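Local coordinates for prolyl-tRNA synthetase (Giardia lamblia ATCC 50803, PDB 3IAL), which probably joins L-proline to tRNA(Pro) at the expense of ATP, and is captured here with the prolyl-adenylate intermediate bound, at residues P295-C309 and L338-M350. Numbering follows the deposited sequence.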
loop_
_atom_site.group_PDB
_atom_site.type_symbol
_atom_site.label_atom_id
_atom_site.label_comp_id
_atom_site.label_asym_id
_atom_site.label_seq_id
_atom_site.Cartn_x
_atom_site.Cartn_y
_atom_site.Cartn_z
ATOM N N PRO B 295 -16.107 11.420 -4.108
ATOM C CA PRO B 295 -16.257 10.484 -2.989
ATOM C C PRO B 295 -15.094 9.509 -2.789
ATOM O O PRO B 295 -14.703 9.263 -1.644
ATOM C CB PRO B 295 -17.543 9.720 -3.341
ATOM C CG PRO B 295 -18.356 10.697 -4.092
ATOM C CD PRO B 295 -17.368 11.576 -4.855
ATOM N N LEU B 296 -14.554 8.968 -3.879
ATOM C CA LEU B 296 -13.430 8.023 -3.816
ATOM C C LEU B 296 -12.311 8.506 -2.891
ATOM O O LEU B 296 -11.779 7.740 -2.091
ATOM C CB LEU B 296 -12.840 7.784 -5.214
ATOM C CG LEU B 296 -11.610 6.861 -5.259
ATOM C CD1 LEU B 296 -12.019 5.422 -4.933
ATOM C CD2 LEU B 296 -10.876 6.938 -6.608
ATOM N N ILE B 297 -11.965 9.782 -3.012
ATOM C CA ILE B 297 -10.811 10.332 -2.300
ATOM C C ILE B 297 -11.167 11.248 -1.136
ATOM O O ILE B 297 -10.291 11.898 -0.599
ATOM C CB ILE B 297 -9.848 11.080 -3.266
ATOM C CG1 ILE B 297 -10.563 12.244 -3.985
ATOM C CG2 ILE B 297 -9.248 10.096 -4.254
ATOM C CD1 ILE B 297 -9.612 13.267 -4.664
ATOM N N ALA B 298 -12.433 11.300 -0.737
ATOM C CA ALA B 298 -12.821 12.090 0.430
ATOM C C ALA B 298 -12.530 11.277 1.690
ATOM O O ALA B 298 -13.148 10.228 1.897
ATOM C CB ALA B 298 -14.309 12.452 0.370
ATOM N N PRO B 299 -11.590 11.741 2.536
ATOM C CA PRO B 299 -11.391 11.023 3.804
ATOM C C PRO B 299 -12.661 10.969 4.666
ATOM O O PRO B 299 -12.856 10.007 5.405
ATOM C CB PRO B 299 -10.277 11.826 4.492
ATOM C CG PRO B 299 -9.524 12.436 3.371
ATOM C CD PRO B 299 -10.601 12.823 2.378
ATOM N N ILE B 300 -13.510 11.991 4.548
ATOM C CA ILE B 300 -14.828 12.019 5.173
ATOM C C ILE B 300 -15.858 12.334 4.094
ATOM O O ILE B 300 -15.854 13.426 3.539
ATOM C CB ILE B 300 -14.883 13.111 6.268
ATOM C CG1 ILE B 300 -14.054 12.690 7.484
ATOM C CG2 ILE B 300 -16.323 13.404 6.691
ATOM C CD1 ILE B 300 -13.647 13.862 8.364
ATOM N N HIS B 301 -16.726 11.378 3.775
ATOM C CA HIS B 301 -17.802 11.621 2.811
ATOM C C HIS B 301 -18.801 12.648 3.342
ATOM O O HIS B 301 -19.333 13.457 2.587
ATOM C CB HIS B 301 -18.588 10.344 2.527
ATOM C CG HIS B 301 -17.849 9.321 1.725
ATOM N ND1 HIS B 301 -17.651 8.033 2.172
ATOM C CD2 HIS B 301 -17.292 9.381 0.493
ATOM C CE1 HIS B 301 -16.992 7.347 1.258
ATOM N NE2 HIS B 301 -16.760 8.141 0.230
ATOM N N VAL B 302 -19.072 12.577 4.643
ATOM C CA VAL B 302 -20.168 13.321 5.263
ATOM C C VAL B 302 -19.766 13.833 6.639
ATOM O O VAL B 302 -19.288 13.075 7.474
ATOM C CB VAL B 302 -21.409 12.429 5.448
ATOM C CG1 VAL B 302 -22.518 13.192 6.175
ATOM C CG2 VAL B 302 -21.904 11.899 4.107
ATOM N N VAL B 303 -19.962 15.123 6.878
ATOM C CA VAL B 303 -19.778 15.661 8.223
ATOM C C VAL B 303 -21.149 16.021 8.789
ATOM O O VAL B 303 -21.906 16.770 8.171
ATOM C CB VAL B 303 -18.819 16.866 8.252
ATOM C CG1 VAL B 303 -19.291 17.991 7.308
ATOM C CG2 VAL B 303 -18.648 17.363 9.692
ATOM N N ILE B 304 -21.477 15.466 9.950
ATOM C CA ILE B 304 -22.752 15.750 10.593
ATOM C C ILE B 304 -22.491 16.759 11.691
ATOM O O ILE B 304 -21.646 16.537 12.547
ATOM C CB ILE B 304 -23.399 14.480 11.183
ATOM C CG1 ILE B 304 -23.424 13.350 10.152
ATOM C CG2 ILE B 304 -24.813 14.768 11.632
ATOM C CD1 ILE B 304 -24.117 12.078 10.651
ATOM N N ILE B 305 -23.213 17.874 11.659
ATOM C CA ILE B 305 -22.992 18.959 12.605
ATOM C C ILE B 305 -24.228 19.189 13.478
ATOM O O ILE B 305 -25.278 19.585 12.977
ATOM C CB ILE B 305 -22.617 20.263 11.880
ATOM C CG1 ILE B 305 -21.337 20.060 11.058
ATOM C CG2 ILE B 305 -22.417 21.405 12.891
ATOM C CD1 ILE B 305 -21.038 21.188 10.077
ATOM N N PRO B 306 -24.112 18.914 14.785
ATOM C CA PRO B 306 -25.181 19.306 15.698
ATOM C C PRO B 306 -25.231 20.827 15.818
ATOM O O PRO B 306 -24.201 21.443 16.053
ATOM C CB PRO B 306 -24.772 18.675 17.039
ATOM C CG PRO B 306 -23.552 17.875 16.778
ATOM C CD PRO B 306 -22.976 18.303 15.487
ATOM N N ILE B 307 -26.405 21.425 15.625
ATOM C CA ILE B 307 -26.546 22.874 15.744
ATOM C C ILE B 307 -27.434 23.250 16.924
ATOM O O ILE B 307 -28.275 22.455 17.366
ATOM C CB ILE B 307 -27.073 23.543 14.441
ATOM C CG1 ILE B 307 -28.488 23.081 14.088
ATOM C CG2 ILE B 307 -26.121 23.283 13.288
ATOM C CD1 ILE B 307 -29.050 23.758 12.841
ATOM N N GLY B 308 -27.218 24.464 17.433
ATOM C CA GLY B 308 -28.016 25.017 18.520
ATOM C C GLY B 308 -27.876 24.334 19.868
ATOM O O GLY B 308 -28.731 24.508 20.732
ATOM N N CYS B 309 -26.808 23.562 20.056
ATOM C CA CYS B 309 -26.544 22.922 21.343
ATOM C C CYS B 309 -25.834 23.884 22.301
ATOM O O CYS B 309 -25.326 24.930 21.889
ATOM C CB CYS B 309 -25.723 21.646 21.155
ATOM S SG CYS B 309 -26.600 20.319 20.270
ATOM N N LEU B 338 -20.101 4.381 4.388
ATOM C CA LEU B 338 -19.624 5.758 4.228
ATOM C C LEU B 338 -18.703 6.154 5.369
ATOM O O LEU B 338 -18.830 5.648 6.484
ATOM C CB LEU B 338 -20.796 6.736 4.172
ATOM C CG LEU B 338 -21.784 6.561 3.015
ATOM C CD1 LEU B 338 -22.823 7.684 3.039
ATOM C CD2 LEU B 338 -21.050 6.521 1.673
ATOM N N ARG B 339 -17.766 7.049 5.079
ATOM C CA ARG B 339 -16.901 7.624 6.086
ATOM C C ARG B 339 -17.614 8.867 6.595
ATOM O O ARG B 339 -17.915 9.776 5.831
ATOM C CB ARG B 339 -15.523 7.945 5.504
ATOM C CG ARG B 339 -14.782 6.693 5.000
ATOM C CD ARG B 339 -13.428 6.998 4.380
ATOM N NE ARG B 339 -13.522 7.677 3.084
ATOM C CZ ARG B 339 -13.691 7.073 1.904
ATOM N NH1 ARG B 339 -13.798 5.754 1.814
ATOM N NH2 ARG B 339 -13.746 7.798 0.795
ATOM N N VAL B 340 -17.908 8.873 7.889
ATOM C CA VAL B 340 -18.713 9.907 8.515
ATOM C C VAL B 340 -17.970 10.500 9.697
ATOM O O VAL B 340 -17.333 9.780 10.458
ATOM C CB VAL B 340 -20.058 9.318 8.995
ATOM C CG1 VAL B 340 -20.926 10.387 9.644
ATOM C CG2 VAL B 340 -20.779 8.650 7.821
ATOM N N SER B 341 -18.044 11.819 9.836
ATOM C CA SER B 341 -17.508 12.502 11.009
ATOM C C SER B 341 -18.603 13.319 11.701
ATOM O O SER B 341 -19.538 13.800 11.052
ATOM C CB SER B 341 -16.353 13.414 10.609
ATOM O OG SER B 341 -15.688 13.893 11.762
ATOM N N ILE B 342 -18.476 13.459 13.020
ATOM C CA ILE B 342 -19.377 14.269 13.839
ATOM C C ILE B 342 -18.549 15.371 14.483
ATOM O O ILE B 342 -17.638 15.071 15.262
ATOM C CB ILE B 342 -20.019 13.433 14.969
ATOM C CG1 ILE B 342 -20.803 12.244 14.407
ATOM C CG2 ILE B 342 -20.955 14.307 15.842
ATOM C CD1 ILE B 342 -21.304 11.277 15.498
ATOM N N ASP B 343 -18.855 16.633 14.161
ATOM C CA ASP B 343 -18.175 17.785 14.772
ATOM C C ASP B 343 -19.011 18.367 15.897
ATOM O O ASP B 343 -19.758 19.328 15.691
ATOM C CB ASP B 343 -17.879 18.880 13.739
ATOM C CG ASP B 343 -16.961 19.975 14.283
ATOM O OD1 ASP B 343 -17.052 20.316 15.477
ATOM O OD2 ASP B 343 -16.150 20.517 13.515
ATOM N N ASP B 344 -18.847 17.814 17.094
ATOM C CA ASP B 344 -19.601 18.267 18.262
ATOM C C ASP B 344 -18.867 19.333 19.088
ATOM O O ASP B 344 -19.106 19.450 20.285
ATOM C CB ASP B 344 -19.991 17.065 19.143
ATOM C CG ASP B 344 -18.797 16.223 19.572
ATOM O OD1 ASP B 344 -17.641 16.550 19.207
ATOM O OD2 ASP B 344 -19.023 15.216 20.275
ATOM N N ASP B 345 -17.978 20.104 18.459
ATOM C CA ASP B 345 -17.271 21.185 19.157
ATOM C C ASP B 345 -18.147 22.432 19.155
ATOM O O ASP B 345 -18.181 23.171 18.173
ATOM C CB ASP B 345 -15.908 21.484 18.516
ATOM C CG ASP B 345 -15.106 22.537 19.290
ATOM O OD1 ASP B 345 -15.517 22.904 20.417
ATOM O OD2 ASP B 345 -14.063 23.003 18.777
ATOM N N PHE B 346 -18.838 22.668 20.266
ATOM C CA PHE B 346 -19.841 23.737 20.349
ATOM C C PHE B 346 -19.244 25.132 20.571
ATOM O O PHE B 346 -19.968 26.129 20.520
ATOM C CB PHE B 346 -20.865 23.425 21.449
ATOM C CG PHE B 346 -21.445 22.034 21.362
ATOM C CD1 PHE B 346 -21.435 21.192 22.466
ATOM C CD2 PHE B 346 -21.979 21.561 20.166
ATOM C CE1 PHE B 346 -21.964 19.909 22.387
ATOM C CE2 PHE B 346 -22.509 20.282 20.078
ATOM C CZ PHE B 346 -22.500 19.453 21.189
ATOM N N SER B 347 -17.935 25.202 20.810
ATOM C CA SER B 347 -17.248 26.489 20.958
ATOM C C SER B 347 -17.086 27.203 19.608
ATOM O O SER B 347 -17.193 28.434 19.536
ATOM C CB SER B 347 -15.878 26.294 21.618
ATOM O OG SER B 347 -14.996 25.572 20.782
ATOM N N LYS B 348 -16.836 26.428 18.552
ATOM C CA LYS B 348 -16.637 26.970 17.205
ATOM C C LYS B 348 -17.968 27.420 16.607
ATOM O O LYS B 348 -18.962 26.706 16.693
ATOM C CB LYS B 348 -16.014 25.919 16.273
ATOM C CG LYS B 348 -14.697 25.285 16.754
ATOM C CD LYS B 348 -13.450 25.878 16.084
ATOM C CE LYS B 348 -13.017 27.191 16.720
ATOM N NZ LYS B 348 -11.658 27.601 16.256
ATOM N N SER B 349 -17.980 28.593 15.985
ATOM C CA SER B 349 -19.168 29.061 15.275
ATOM C C SER B 349 -19.409 28.229 14.012
ATOM O O SER B 349 -18.486 27.608 13.483
ATOM C CB SER B 349 -19.032 30.540 14.908
ATOM O OG SER B 349 -18.202 30.713 13.775
ATOM N N MET B 350 -20.646 28.225 13.527
ATOM C CA MET B 350 -20.960 27.530 12.280
ATOM C C MET B 350 -20.153 28.071 11.104
ATOM O O MET B 350 -19.688 27.294 10.273
ATOM C CB MET B 350 -22.459 27.574 11.959
ATOM C CG MET B 350 -23.267 26.504 12.684
ATOM S SD MET B 350 -22.701 24.823 12.314
ATOM C CE MET B 350 -23.176 24.653 10.603
#
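Arg339 NE and NH2 both donate to Ala298 O, at 2.8 and 2.7 Å, and that oxygen lies in the guanidinium plane. The bend at chi3 (-71°) folds the chain back so that one guanidinium face lies against the His301 ring, the two planes 37° apart, with Arg339 CZ 3.4 Å from His301 CE1. The backbone N of Arg339 gives a nearly straight 3.1 Å bond to His301 ND1, which, with a weak bond from His301 NE2 to Pro295 O, helps set how the imidazole is turned. Beyond this polar end the backbones pair as parallel strands: Ser341 N donates to Val302 O, Ile304 N to Ser341 O (2.8 Å) and Asp343 N to Ile304 O. Strand 302-307, helix 315-334 and strand 340-342 form a beta-alpha-beta unit of the anticodon-binding domain, with 340-342 at one edge of the five-stranded sheet of this chain and 364-369 on the far side of 302-307. Apolar contacts flank the strands. Ile304 CD1 meets Val340 CG1 on the face covered by helix 315-334, whereas Ile300 CD1 packs against Ser341 CB (3.5 Å). Further along, Met350 SD touches Ile305 CG2, tip to tip, and Cys309 CB sits over one face of Phe346, a CH-pi contact 3.9 Å from the ring centroid.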